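Local coordinates for RagB/SusD domain protein (Flavobacterium johnsoniae, PDB 5J90), which binds chitin as a SusD homolog and probably helps deliver chitin fragments to a partner transporter in the bacterial outer membrane, at residues 278-283 / 363-368; 355-360 / 403-408; 148-153 / 482-487; 132-137 / 469-474; 75-80 / 300-305. All coordinates share one frame; numbering follows the deposited sequence. Where two conformers were deposited one is given.

Contact 1 of 5, residues 278-283 / 363-368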
# COMPACT_ATOMS: atom_id res chain seq x y z
N TYR A 278 26.77 20.69 -6.51
CA TYR A 278 26.25 22.04 -6.34
C TYR A 278 27.29 23.02 -5.80
O TYR A 278 26.99 24.20 -5.65
CB TYR A 278 25.07 22.03 -5.37
CG TYR A 278 23.76 21.46 -5.90
CD1 TYR A 278 23.46 21.44 -7.26
CD2 TYR A 278 22.81 20.97 -5.01
CE1 TYR A 278 22.24 20.93 -7.72
CE2 TYR A 278 21.60 20.46 -5.46
CZ TYR A 278 21.32 20.45 -6.81
OH TYR A 278 20.10 19.95 -7.23
N GLN A 279 28.50 22.54 -5.51
CA GLN A 279 29.52 23.36 -4.83
C GLN A 279 28.91 24.07 -3.63
O GLN A 279 29.06 25.27 -3.44
CB GLN A 279 30.15 24.36 -5.80
CG GLN A 279 30.93 23.71 -6.93
CD GLN A 279 31.57 24.73 -7.85
OE1 GLN A 279 31.89 25.85 -7.44
NE2 GLN A 279 31.76 24.35 -9.11
N ASP A 280 28.19 23.29 -2.83
CA ASP A 280 27.38 23.81 -1.75
C ASP A 280 28.26 24.23 -0.58
O ASP A 280 28.99 23.41 -0.04
CB ASP A 280 26.42 22.69 -1.33
CG ASP A 280 25.28 23.18 -0.47
OD1 ASP A 280 25.53 23.96 0.47
OD2 ASP A 280 24.12 22.79 -0.74
N PRO A 281 28.19 25.51 -0.18
CA PRO A 281 29.08 25.98 0.90
C PRO A 281 28.76 25.37 2.26
O PRO A 281 29.57 25.49 3.18
CB PRO A 281 28.83 27.50 0.92
CG PRO A 281 27.48 27.67 0.34
CD PRO A 281 27.34 26.59 -0.71
N ARG A 282 27.60 24.72 2.40
CA ARG A 282 27.28 24.05 3.66
C ARG A 282 28.16 22.82 3.89
O ARG A 282 28.22 22.30 5.00
CB ARG A 282 25.79 23.67 3.70
CG ARG A 282 24.89 24.89 3.84
CD ARG A 282 23.41 24.53 3.62
NE ARG A 282 23.13 24.21 2.23
CZ ARG A 282 21.91 24.06 1.72
NH1 ARG A 282 20.85 24.19 2.51
NH2 ARG A 282 21.75 23.78 0.44
N ILE A 283 28.86 22.38 2.85
CA ILE A 283 29.66 21.17 2.93
C ILE A 283 30.74 21.29 4.01
O ILE A 283 31.10 20.30 4.64
CB ILE A 283 30.29 20.82 1.56
CG1 ILE A 283 30.65 19.34 1.48
CG2 ILE A 283 31.50 21.70 1.28
CD1 ILE A 283 31.06 18.91 0.08
N ALA A 363 16.86 30.22 4.52
CA ALA A 363 16.80 29.90 5.95
C ALA A 363 17.92 28.94 6.34
O ALA A 363 18.58 29.13 7.38
CB ALA A 363 15.44 29.31 6.31
N SER A 364 18.14 27.91 5.54
CA SER A 364 19.19 26.94 5.82
C SER A 364 20.59 27.55 5.72
O SER A 364 21.44 27.30 6.59
CB SER A 364 19.06 25.72 4.89
OG SER A 364 20.08 24.78 5.16
N PHE A 365 20.84 28.34 4.68
CA PHE A 365 22.13 29.03 4.54
C PHE A 365 22.38 29.91 5.76
O PHE A 365 23.49 29.89 6.33
CB PHE A 365 22.18 29.88 3.27
CG PHE A 365 22.73 29.16 2.06
CD1 PHE A 365 22.17 27.98 1.59
CD2 PHE A 365 23.80 29.71 1.35
CE1 PHE A 365 22.68 27.34 0.47
CE2 PHE A 365 24.31 29.08 0.23
CZ PHE A 365 23.75 27.89 -0.21
N ASP A 366 21.37 30.66 6.18
CA ASP A 366 21.50 31.51 7.36
C ASP A 366 21.77 30.68 8.61
O ASP A 366 22.61 31.04 9.45
CB ASP A 366 20.25 32.37 7.56
CG ASP A 366 20.10 33.44 6.50
OD1 ASP A 366 21.08 33.74 5.78
OD2 ASP A 366 18.99 34.00 6.41
N GLN A 367 21.06 29.56 8.74
CA GLN A 367 21.22 28.70 9.90
C GLN A 367 22.65 28.18 10.02
O GLN A 367 23.19 28.05 11.13
CB GLN A 367 20.23 27.53 9.83
CG GLN A 367 20.18 26.75 11.12
CD GLN A 367 19.12 25.67 11.13
OE1 GLN A 367 18.81 25.06 10.10
NE2 GLN A 367 18.55 25.43 12.30
N ARG A 368 23.26 27.89 8.87
CA ARG A 368 24.61 27.33 8.86
C ARG A 368 25.70 28.40 8.78
O ARG A 368 26.88 28.08 8.80
CB ARG A 368 24.77 26.34 7.69
CG ARG A 368 23.67 25.29 7.61
CD ARG A 368 23.54 24.47 8.87
NE ARG A 368 22.60 23.38 8.66
CZ ARG A 368 22.49 22.32 9.45
NH1 ARG A 368 23.27 22.19 10.52
NH2 ARG A 368 21.61 21.37 9.16
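Ser364 OG accepts from NH1 of Arg282 at 2.8 Å, the one hydrogen bond that joins residues 278-283 to 363-368. The hydroxyl lies in the guanidinium plane, but the N-H...O angle is only 146°. Through NE and NH2 the same guanidinium grips Asp280 side-on: NE reaches OD1 at 3.0 Å and is nearly straight (176°), while NH2 reaches OD2 at 2.8 Å. Both carboxylate oxygens offer their syn lone pairs to this salt bridge. OD1 takes a second donor on its anti side, the backbone N of Arg282 at 2.9 Å, so the aspartate fixes both the main chain and the side chain of the arginine. That second bond caps the type I turn from Asp280 to Ile283, which leads into helix 283-286, and Gln279 has just ended helix 269-277 in a Schellman motif. The contact joins the link between helices 269-277 and 283-286 to helix 353-368 in the largely helical SusD fold. Phe365 puts CE1 over one face of the Arg282 guanidinium, 3.4 Å above it and toward its rim, but the two planes are 50° apart and do not lie flat on each other. Across the ring from CE1, CE2 of Phe365 is 3.5 Å from Pro281 CG. Arg368 contributes only its aliphatic part, CG lying 4.0 Å from Arg282 CG, while its NH2 turns to the carbonyls of Phe429 and Ala427. Gln423 of helix 413-428 accepts from Arg282 NH2.

Contact 2 of 5, residues 355-360 / 403-408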
# COMPACT_ATOMS: atom_id res chain seq x y z
N GLU A 355 8.48 30.81 -4.14
CA GLU A 355 8.85 31.71 -3.04
C GLU A 355 9.26 30.92 -1.81
O GLU A 355 10.25 31.24 -1.14
CB GLU A 355 7.68 32.62 -2.65
CG GLU A 355 7.30 33.70 -3.66
CD GLU A 355 6.02 34.43 -3.27
OE1 GLU A 355 5.18 33.86 -2.54
OE2 GLU A 355 5.86 35.60 -3.71
N LEU A 356 8.50 29.87 -1.51
CA LEU A 356 8.71 29.07 -0.31
C LEU A 356 9.97 28.22 -0.44
O LEU A 356 10.75 28.11 0.52
CB LEU A 356 7.47 28.20 -0.06
CG LEU A 356 6.27 29.04 0.37
CD1 LEU A 356 4.97 28.25 0.20
CD2 LEU A 356 6.42 29.52 1.81
N TYR A 357 10.21 27.66 -1.62
CA TYR A 357 11.44 26.93 -1.92
C TYR A 357 12.66 27.81 -1.70
O TYR A 357 13.61 27.42 -1.01
CB TYR A 357 11.39 26.46 -3.37
CG TYR A 357 12.63 25.82 -3.95
CD1 TYR A 357 13.06 24.55 -3.52
CD2 TYR A 357 13.35 26.44 -4.97
CE1 TYR A 357 14.17 23.94 -4.08
CE2 TYR A 357 14.46 25.83 -5.54
CZ TYR A 357 14.87 24.57 -5.09
OH TYR A 357 15.95 23.94 -5.64
N GLU A 358 12.64 29.01 -2.27
CA GLU A 358 13.80 29.89 -2.16
C GLU A 358 13.99 30.39 -0.73
O GLU A 358 15.12 30.55 -0.27
CB GLU A 358 13.69 31.05 -3.17
CG GLU A 358 13.73 30.55 -4.61
CD GLU A 358 13.79 31.67 -5.64
OE1 GLU A 358 13.60 32.85 -5.28
OE2 GLU A 358 14.03 31.33 -6.82
N ALA A 359 12.88 30.62 -0.03
CA ALA A 359 12.95 31.02 1.37
C ALA A 359 13.53 29.90 2.25
O ALA A 359 14.25 30.18 3.21
CB ALA A 359 11.59 31.46 1.89
N GLY A 360 13.22 28.65 1.93
CA GLY A 360 13.77 27.53 2.68
C GLY A 360 15.27 27.42 2.52
O GLY A 360 15.99 27.16 3.49
N VAL A 403 19.38 17.15 -11.24
CA VAL A 403 18.49 18.29 -11.20
C VAL A 403 19.30 19.49 -10.70
O VAL A 403 20.19 19.34 -9.86
CB VAL A 403 17.28 18.02 -10.27
CG1 VAL A 403 17.73 17.82 -8.83
CG2 VAL A 403 16.25 19.12 -10.36
N THR A 404 19.01 20.67 -11.23
CA THR A 404 19.69 21.88 -10.78
C THR A 404 18.94 22.51 -9.61
O THR A 404 17.82 22.10 -9.27
CB THR A 404 19.77 22.93 -11.90
OG1 THR A 404 18.44 23.30 -12.28
CG2 THR A 404 20.50 22.36 -13.11
N VAL A 405 19.54 23.52 -9.00
CA VAL A 405 18.90 24.22 -7.91
C VAL A 405 17.80 25.16 -8.39
O VAL A 405 16.71 25.20 -7.81
CB VAL A 405 19.91 25.02 -7.06
CG1 VAL A 405 19.18 25.80 -5.98
CG2 VAL A 405 20.94 24.10 -6.43
N ALA A 406 18.07 25.92 -9.46
CA ALA A 406 17.18 27.00 -9.89
C ALA A 406 15.75 26.54 -10.17
O ALA A 406 15.53 25.53 -10.84
CB ALA A 406 17.76 27.70 -11.13
N TRP A 407 14.80 27.32 -9.67
CA TRP A 407 13.40 27.06 -9.95
C TRP A 407 13.10 27.31 -11.41
O TRP A 407 13.55 28.31 -11.99
CB TRP A 407 12.50 27.95 -9.09
CG TRP A 407 11.06 27.55 -9.14
CD1 TRP A 407 10.07 28.10 -9.91
CD2 TRP A 407 10.44 26.50 -8.39
NE1 TRP A 407 8.88 27.45 -9.69
CE2 TRP A 407 9.08 26.47 -8.75
CE3 TRP A 407 10.91 25.59 -7.44
CZ2 TRP A 407 8.19 25.56 -8.20
CZ3 TRP A 407 10.02 24.68 -6.89
CH2 TRP A 407 8.68 24.68 -7.27
N ASP A 408 12.33 26.41 -12.00
CA ASP A 408 11.84 26.56 -13.36
C ASP A 408 10.32 26.42 -13.31
O ASP A 408 9.81 25.34 -13.04
CB ASP A 408 12.44 25.48 -14.25
CG ASP A 408 11.97 25.55 -15.70
OD1 ASP A 408 11.11 26.41 -16.02
OD2 ASP A 408 12.46 24.74 -16.51
O HOH W 1 15.40 29.28 -7.71
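Tyr357 lays its ring against Trp407, CD2 coming within 3.6 Å of CE3, with CZ3 over one tyrosine face. The pair is oblique: the planes are inclined by 49°, and the tyrosine centroid is 5.4 Å from that of the indole six-membered ring. CG of Tyr357 is set toward the loop, anti to its backbone N (chi1 173°). At the far end of the ring OH donates to the carbonyl O of Val405 at 2.6 Å, in the carbonyl plane and on a lone pair, and the oxygen lies near the ring plane, at its edge. CG1 of Val405 packs beside the same hydroxyl at 3.7 Å. A phenylalanine in place of Tyr357 would probably leave Val405 O without this donor and let the loop drift from the helix at that point. One residue on, Glu358 makes a second, water-mediated link: the water donates to OE2 at 2.6 Å and accepts from Trp407 N at 2.8 Å. Gln354 NE2 also donates to OE2, so that oxygen has two partners. The loop before helix 413-428 is thus held to helix 353-368 within the largely helical SusD-like fold. Lys419 and Gln423 of helix 413-428 touch Tyr357 and Lys416 touches Trp407, while Leu356 packs on Tyr336, Arg339 and Ala340 of helix 332-344.

Contact 3 of 5, residues 148-153 / 482-487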
# COMPACT_ATOMS: atom_id res chain seq x y z
N THR A 148 -1.41 -9.86 26.62
CA THR A 148 -1.25 -9.31 25.28
C THR A 148 -1.41 -7.79 25.33
O THR A 148 -2.48 -7.29 25.66
CB THR A 148 -2.28 -9.89 24.30
OG1 THR A 148 -1.95 -11.25 24.00
CG2 THR A 148 -2.32 -9.08 23.00
N ILE A 149 -0.34 -7.07 25.01
CA ILE A 149 -0.43 -5.63 24.82
C ILE A 149 -0.53 -5.38 23.32
O ILE A 149 0.46 -5.51 22.58
CB ILE A 149 0.78 -4.87 25.43
CG1 ILE A 149 0.94 -5.24 26.91
CG2 ILE A 149 0.60 -3.36 25.24
CD1 ILE A 149 2.17 -4.65 27.55
N ALA A 150 -1.74 -5.10 22.86
CA ALA A 150 -2.02 -5.02 21.44
C ALA A 150 -1.39 -3.80 20.77
O ALA A 150 -1.21 -2.74 21.39
CB ALA A 150 -3.52 -5.05 21.18
N TYR A 151 -1.05 -3.97 19.50
CA TYR A 151 -0.54 -2.88 18.67
C TYR A 151 -1.71 -2.18 17.99
O TYR A 151 -2.71 -2.81 17.67
CB TYR A 151 0.37 -3.43 17.58
CG TYR A 151 1.75 -3.93 18.02
CD1 TYR A 151 1.94 -4.62 19.22
CD2 TYR A 151 2.85 -3.76 17.19
CE1 TYR A 151 3.20 -5.08 19.59
CE2 TYR A 151 4.11 -4.23 17.55
CZ TYR A 151 4.28 -4.89 18.74
OH TYR A 151 5.53 -5.34 19.09
N ASP A 152 -1.57 -0.88 17.77
CA ASP A 152 -2.49 -0.15 16.91
C ASP A 152 -1.99 -0.19 15.46
O ASP A 152 -0.79 -0.30 15.22
CB ASP A 152 -2.58 1.33 17.32
CG ASP A 152 -3.10 1.55 18.72
OD1 ASP A 152 -3.63 0.61 19.35
OD2 ASP A 152 -3.00 2.71 19.18
N SER A 153 -2.90 -0.05 14.50
CA SER A 153 -2.47 0.11 13.12
C SER A 153 -1.81 1.48 12.96
O SER A 153 -2.08 2.41 13.72
CB SER A 153 -3.64 -0.01 12.14
OG SER A 153 -4.47 1.13 12.24
N VAL A 482 2.71 -8.91 19.34
CA VAL A 482 3.34 -8.97 18.03
C VAL A 482 2.39 -9.54 16.98
O VAL A 482 2.34 -9.06 15.85
CB VAL A 482 4.67 -9.74 18.07
CG1 VAL A 482 5.24 -9.90 16.66
CG2 VAL A 482 5.65 -9.03 18.98
N ALA A 483 1.62 -10.56 17.35
CA ALA A 483 0.64 -11.13 16.42
C ALA A 483 -0.35 -10.07 15.95
O ALA A 483 -0.69 -10.03 14.76
CB ALA A 483 -0.09 -12.32 17.06
N THR A 484 -0.81 -9.21 16.86
CA THR A 484 -1.68 -8.11 16.44
C THR A 484 -0.95 -7.13 15.53
O THR A 484 -1.54 -6.60 14.59
CB THR A 484 -2.37 -7.36 17.63
OG1 THR A 484 -1.41 -6.56 18.35
CG2 THR A 484 -3.08 -8.33 18.58
N GLY A 485 0.34 -6.89 15.79
CA GLY A 485 1.11 -6.02 14.93
C GLY A 485 1.24 -6.58 13.53
O GLY A 485 1.08 -5.86 12.54
N VAL A 486 1.53 -7.88 13.43
CA VAL A 486 1.63 -8.52 12.12
C VAL A 486 0.29 -8.45 11.38
O VAL A 486 0.25 -8.15 10.18
CB VAL A 486 2.16 -9.96 12.26
CG1 VAL A 486 2.18 -10.65 10.91
CG2 VAL A 486 3.56 -9.94 12.86
N SER A 487 -0.81 -8.68 12.09
CA SER A 487 -2.13 -8.55 11.49
C SER A 487 -2.30 -7.15 10.91
O SER A 487 -2.74 -7.00 9.77
CB SER A 487 -3.24 -8.85 12.50
OG SER A 487 -3.18 -10.19 12.95
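Tyr151 and Gly485 form the tight part of this contact: their CA atoms are 5.2 Å apart, and the ring atom CD2 of Tyr151 sits 3.6 Å from Gly485 CA. There would be no room for a side chain here, since a CB on Gly485 would fall 2.6 Å from that same CD2. Beside the glycine, Thr484 OG1 accepts the backbone N of Tyr151 at 2.9 Å, practically straight at 177°. The hydroxyl stands between the backbone N and the carbonyl carbon of its own residue (chi1 71°), where it can also bond to the carbonyl of Gly481 one turn back. A threonine on helix 479-489 thus ties down the main chain of the loop that runs from helix 113-134 to helix 154-177, joining regions of the SusD fold more than 300 residues apart in sequence. Val482 lies alongside the tyrosine, pointing the same way, and its CG2 is 3.7 Å from Tyr151 OH. That phenol is bonded to Glu474, while its ring meets Phe470 edge-to-face, so this side of the contact is buried. Toward Thr148 and Ala150 the fit slackens and the residues become partly exposed. Ala150 CB is 3.8 Å from Thr484 OG1, and the methyl groups CG2 of Thr148 and CG2 of Thr484 come no nearer than 4.5 Å. On the outer side of the helix Ser487 OG hydrogen-bonds Glu462 of the second subunit. Asp152 points away from the helix, its carboxylate bonded to Gln160 and Ser140, and Ser153 is the N-cap of helix 154-177.

Contact 4 of 5, residues 132-137 / 469-474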
# COMPACT_ATOMS: atom_id res chain seq x y z
N ASP A 132 6.92 5.43 12.13
CA ASP A 132 7.52 5.56 10.81
C ASP A 132 8.57 4.49 10.54
O ASP A 132 8.88 4.20 9.38
CB ASP A 132 8.11 6.95 10.62
CG ASP A 132 7.05 8.02 10.46
OD1 ASP A 132 5.85 7.69 10.30
OD2 ASP A 132 7.43 9.20 10.48
N THR A 133 9.13 3.91 11.60
CA THR A 133 10.13 2.86 11.48
C THR A 133 9.51 1.46 11.37
O THR A 133 9.92 0.67 10.53
CB THR A 133 11.12 2.94 12.66
OG1 THR A 133 11.81 4.20 12.59
CG2 THR A 133 12.14 1.83 12.60
N PHE A 134 8.51 1.17 12.21
CA PHE A 134 7.96 -0.18 12.32
C PHE A 134 6.60 -0.39 11.65
O PHE A 134 6.25 -1.53 11.31
CB PHE A 134 7.88 -0.60 13.80
CG PHE A 134 9.22 -0.75 14.46
CD1 PHE A 134 9.97 -1.90 14.27
CD2 PHE A 134 9.74 0.28 15.25
CE1 PHE A 134 11.22 -2.03 14.85
CE2 PHE A 134 10.99 0.15 15.82
CZ PHE A 134 11.73 -1.01 15.63
N GLY A 135 5.83 0.68 11.49
CA GLY A 135 4.45 0.58 11.04
C GLY A 135 3.52 0.51 12.25
O GLY A 135 3.46 1.44 13.04
N PRO A 136 2.79 -0.61 12.42
CA PRO A 136 2.02 -0.76 13.65
C PRO A 136 2.93 -0.67 14.87
O PRO A 136 4.05 -1.17 14.84
CB PRO A 136 1.42 -2.17 13.52
CG PRO A 136 1.43 -2.45 12.03
CD PRO A 136 2.67 -1.77 11.52
N ILE A 137 2.45 -0.00 15.92
CA ILE A 137 3.20 0.07 17.18
C ILE A 137 2.23 0.02 18.35
O ILE A 137 1.03 0.16 18.18
CB ILE A 137 4.06 1.36 17.29
CG1 ILE A 137 3.17 2.61 17.30
CG2 ILE A 137 5.10 1.42 16.17
CD1 ILE A 137 3.90 3.89 17.75
N ASN A 469 11.64 -4.75 10.98
CA ASN A 469 10.78 -5.82 11.51
C ASN A 469 10.59 -5.73 13.03
O ASN A 469 11.43 -5.16 13.74
CB ASN A 469 11.32 -7.20 11.11
CG ASN A 469 12.76 -7.42 11.55
OD1 ASN A 469 13.66 -6.66 11.18
ND2 ASN A 469 12.98 -8.45 12.36
N PHE A 470 9.50 -6.29 13.52
CA PHE A 470 9.18 -6.22 14.95
C PHE A 470 10.30 -6.84 15.79
O PHE A 470 10.98 -7.78 15.35
CB PHE A 470 7.81 -6.86 15.22
CG PHE A 470 6.66 -6.16 14.55
CD1 PHE A 470 6.48 -4.79 14.67
CD2 PHE A 470 5.74 -6.88 13.79
CE1 PHE A 470 5.40 -4.15 14.05
CE2 PHE A 470 4.67 -6.25 13.16
CZ PHE A 470 4.50 -4.89 13.29
N VAL A 471 10.49 -6.32 16.99
CA VAL A 471 11.74 -6.57 17.73
C VAL A 471 11.72 -7.79 18.67
O VAL A 471 10.65 -8.30 19.06
CB VAL A 471 12.19 -5.31 18.52
CG1 VAL A 471 12.29 -4.11 17.58
CG2 VAL A 471 11.25 -5.02 19.67
N GLN A 472 12.92 -8.22 19.03
CA GLN A 472 13.10 -9.44 19.82
C GLN A 472 12.45 -9.39 21.18
O GLN A 472 11.87 -10.37 21.62
CB GLN A 472 14.59 -9.74 20.00
CG GLN A 472 15.31 -10.15 18.75
CD GLN A 472 16.80 -10.35 18.99
OE1 GLN A 472 17.40 -9.64 19.80
NE2 GLN A 472 17.39 -11.28 18.28
N SER A 473 12.56 -8.25 21.86
CA SER A 473 11.99 -8.16 23.21
C SER A 473 10.48 -8.36 23.16
O SER A 473 9.88 -8.90 24.09
CB SER A 473 12.34 -6.83 23.87
OG SER A 473 11.68 -5.77 23.18
N GLU A 474 9.88 -7.92 22.06
CA GLU A 474 8.44 -8.03 21.86
C GLU A 474 8.01 -9.45 21.50
O GLU A 474 7.02 -9.96 22.03
CB GLU A 474 7.98 -7.02 20.81
CG GLU A 474 7.95 -5.60 21.33
CD GLU A 474 6.77 -5.38 22.25
OE1 GLU A 474 5.62 -5.63 21.81
OE2 GLU A 474 6.98 -4.97 23.41
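The two backbones come nearest at Phe134 and Asn469, CA to CA 6.4 Å, just where helix 113-134 gives way to Gly135 with a phi of 93°, and no hydrogen bond runs between them. Phe134 holds CG anti to its carbonyl carbon (chi1 -66°). Its CE1 lies 3.3 Å from Asn469 O, the oxygen sitting at the ring edge, near its plane. The same CE1 is 3.6 Å from CG1 of Val471, whose side chain crosses that of Phe134 at about a right angle, and Thr133 CG2 covers one ring face. An alanine here in place of Phe134 would probably open a gap beside Val471 CG1 and leave the Asn469 carbonyl without its aromatic edge. Phe470 likewise has a carbonyl at its ring edge. Its CE1 comes edge-on to Pro136 O at 3.4 Å, and CZ rests 4.0 Å from CD of the proline ring. Between Phe134 and Pro136, a CB on Gly135 would be jammed against the carbonyl O of Phe134 and the proline ring, so the sharp exit from the helix calls for glycine. Val471 is the N-cap residue of helix 472-477, so the contact brings the end of one helix of the SusD fold against the start of another. Val486 of helix 479-489 also touches Phe470. The chemistry is apolar with carbonyls at ring edges: Pro136 O is buried with no hydrogen-bonding partner, and the slightly positive C-H rim of Phe470 probably offers it weak electrostatic compensation.

Contact 5 of 5, residues 75-80 / 300-305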
# COMPACT_ATOMS: atom_id res chain seq x y z
N ASN A 75 24.81 -6.92 7.17
CA ASN A 75 24.26 -6.08 8.23
C ASN A 75 23.23 -5.11 7.65
O ASN A 75 22.87 -5.24 6.48
CB ASN A 75 25.40 -5.34 8.97
CG ASN A 75 26.22 -4.45 8.05
OD1 ASN A 75 25.68 -3.62 7.32
ND2 ASN A 75 27.55 -4.62 8.07
N ASN A 76 22.76 -4.16 8.46
CA ASN A 76 21.72 -3.24 8.00
C ASN A 76 22.09 -2.54 6.69
O ASN A 76 21.21 -2.26 5.87
CB ASN A 76 21.46 -2.14 9.04
CG ASN A 76 20.54 -2.58 10.18
OD1 ASN A 76 20.01 -3.69 10.22
ND2 ASN A 76 20.34 -1.66 11.12
N THR A 77 23.38 -2.24 6.50
CA THR A 77 23.80 -1.48 5.32
C THR A 77 23.74 -2.31 4.03
O THR A 77 23.70 -1.75 2.94
CB THR A 77 25.21 -0.86 5.46
OG1 THR A 77 26.21 -1.86 5.26
CG2 THR A 77 25.38 -0.22 6.83
N THR A 78 23.74 -3.63 4.18
CA THR A 78 23.59 -4.53 3.03
C THR A 78 22.24 -5.26 3.09
O THR A 78 22.05 -6.31 2.47
CB THR A 78 24.78 -5.51 2.92
OG1 THR A 78 24.98 -6.15 4.18
CG2 THR A 78 26.05 -4.74 2.54
N TYR A 79 21.31 -4.67 3.84
CA TYR A 79 19.91 -5.08 3.87
C TYR A 79 19.68 -6.45 4.52
O TYR A 79 18.65 -7.09 4.28
CB TYR A 79 19.27 -5.01 2.48
CG TYR A 79 19.26 -3.63 1.85
CD1 TYR A 79 19.60 -2.49 2.58
CD2 TYR A 79 18.89 -3.46 0.52
CE1 TYR A 79 19.58 -1.22 1.99
CE2 TYR A 79 18.86 -2.20 -0.07
CZ TYR A 79 19.20 -1.08 0.67
OH TYR A 79 19.18 0.16 0.09
N ALA A 80 20.63 -6.88 5.34
CA ALA A 80 20.41 -7.98 6.27
C ALA A 80 20.10 -7.35 7.62
O ALA A 80 21.00 -7.02 8.39
CB ALA A 80 21.65 -8.90 6.35
N VAL A 300 31.90 7.84 1.38
CA VAL A 300 31.96 6.39 1.30
C VAL A 300 30.63 5.85 0.76
O VAL A 300 29.55 6.30 1.17
CB VAL A 300 32.26 5.80 2.68
CG1 VAL A 300 32.32 4.28 2.61
CG2 VAL A 300 33.56 6.38 3.23
N ARG A 301 30.71 4.89 -0.15
CA ARG A 301 29.52 4.26 -0.73
C ARG A 301 28.91 3.30 0.28
O ARG A 301 29.62 2.57 0.98
CB ARG A 301 29.92 3.51 -2.00
CG ARG A 301 28.77 2.85 -2.73
CD ARG A 301 28.25 3.72 -3.83
NE ARG A 301 27.12 3.10 -4.51
CZ ARG A 301 27.13 2.66 -5.77
NH1 ARG A 301 28.22 2.77 -6.52
NH2 ARG A 301 26.03 2.11 -6.28
N THR A 302 27.58 3.28 0.37
CA THR A 302 26.91 2.33 1.26
C THR A 302 26.41 1.09 0.51
O THR A 302 26.07 1.14 -0.68
CB THR A 302 25.75 2.99 2.06
OG1 THR A 302 25.35 2.11 3.12
CG2 THR A 302 24.54 3.26 1.16
N GLY A 303 26.39 -0.04 1.22
CA GLY A 303 25.99 -1.31 0.63
C GLY A 303 27.07 -1.91 -0.24
O GLY A 303 26.81 -2.34 -1.37
N ILE A 304 28.28 -1.97 0.30
CA ILE A 304 29.43 -2.43 -0.46
C ILE A 304 30.15 -3.59 0.21
O ILE A 304 29.87 -3.94 1.36
CB ILE A 304 30.45 -1.29 -0.67
CG1 ILE A 304 30.91 -0.73 0.69
CG2 ILE A 304 29.86 -0.18 -1.53
CD1 ILE A 304 32.10 0.21 0.60
N ALA A 305 31.07 -4.19 -0.53
CA ALA A 305 31.99 -5.16 0.06
C ALA A 305 33.11 -4.38 0.72
O ALA A 305 33.61 -3.41 0.16
CB ALA A 305 32.53 -6.08 -1.02
O HOH W 2 22.94 0.94 3.08
O HOH W 3 28.06 -1.10 3.31
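Thr77 and Thr78 face Thr302 and Gly303 across a seam bridged by water, and the residue two before Thr77 shapes their side of it. Asn75 OD1 accepts from Thr77 N at 2.8 Å, closing an Asx turn, and also from Thr77 OG1 at 2.8 Å on a lone pair. The backbone O of Asn75 is met by the N atoms of Thr78 and Ala80 from opposite faces of its plane. Asn76 follows, starting a short 3-10 segment. Thr77 then does most of the bridging. Its OG1, whose proton goes to Asn75, accepts from a water at 2.8 Å, and that water in turn takes Ile304 N at 3.1 Å. A second water donates to Thr77 O at 2.8 Å and lies 2.7 Å from Thr302 OG1, to which it is hydrogen-bonded. Between the two waters Gly303 makes the direct approach, CA to Thr77 O 3.3 Å, a CA-H...O contact. Thr78 adds its methyl CG2, 3.9 Å from Gly303 CA, while its OG1 is bonded to Gly73 O and Asn75 N. The contact joins two loops of the SusD-like fold, one leading to helix 83-108, the other to strand 326-328. Thr78 makes backbone bonds to Tyr454, Gly303 to Leu451 and Lys452. Ile59 of helix 57-60 packs on Thr77 and Thr302, Val300 bonds to the backbone of Met267 in strand 266-267, and Asn75 and Asn76 touch Trp85 of helix 83-108.

In the fold
From the N terminus, contact 5 opens first, at 75-80, and closes at 300-305, joining the loop before helix 83-108 to the one before strand 326-328. Contacts 4, 3 and 1 open before it closes, so contact 5 crosses all three. Contact 1 closes at 363-368 and crosses contact 2, which starts on the same helix, 353-368, and ends at 403-408; a probable hydrogen bond from Tyr278 OH to Val403 O joins the two. Both fall within the long loops of contacts 4 and 3, which cross each other and touch. These two bind C-terminal helices to the end of helix 113-134 and the loop after it, across the chain's centre from contacts 1 and 2.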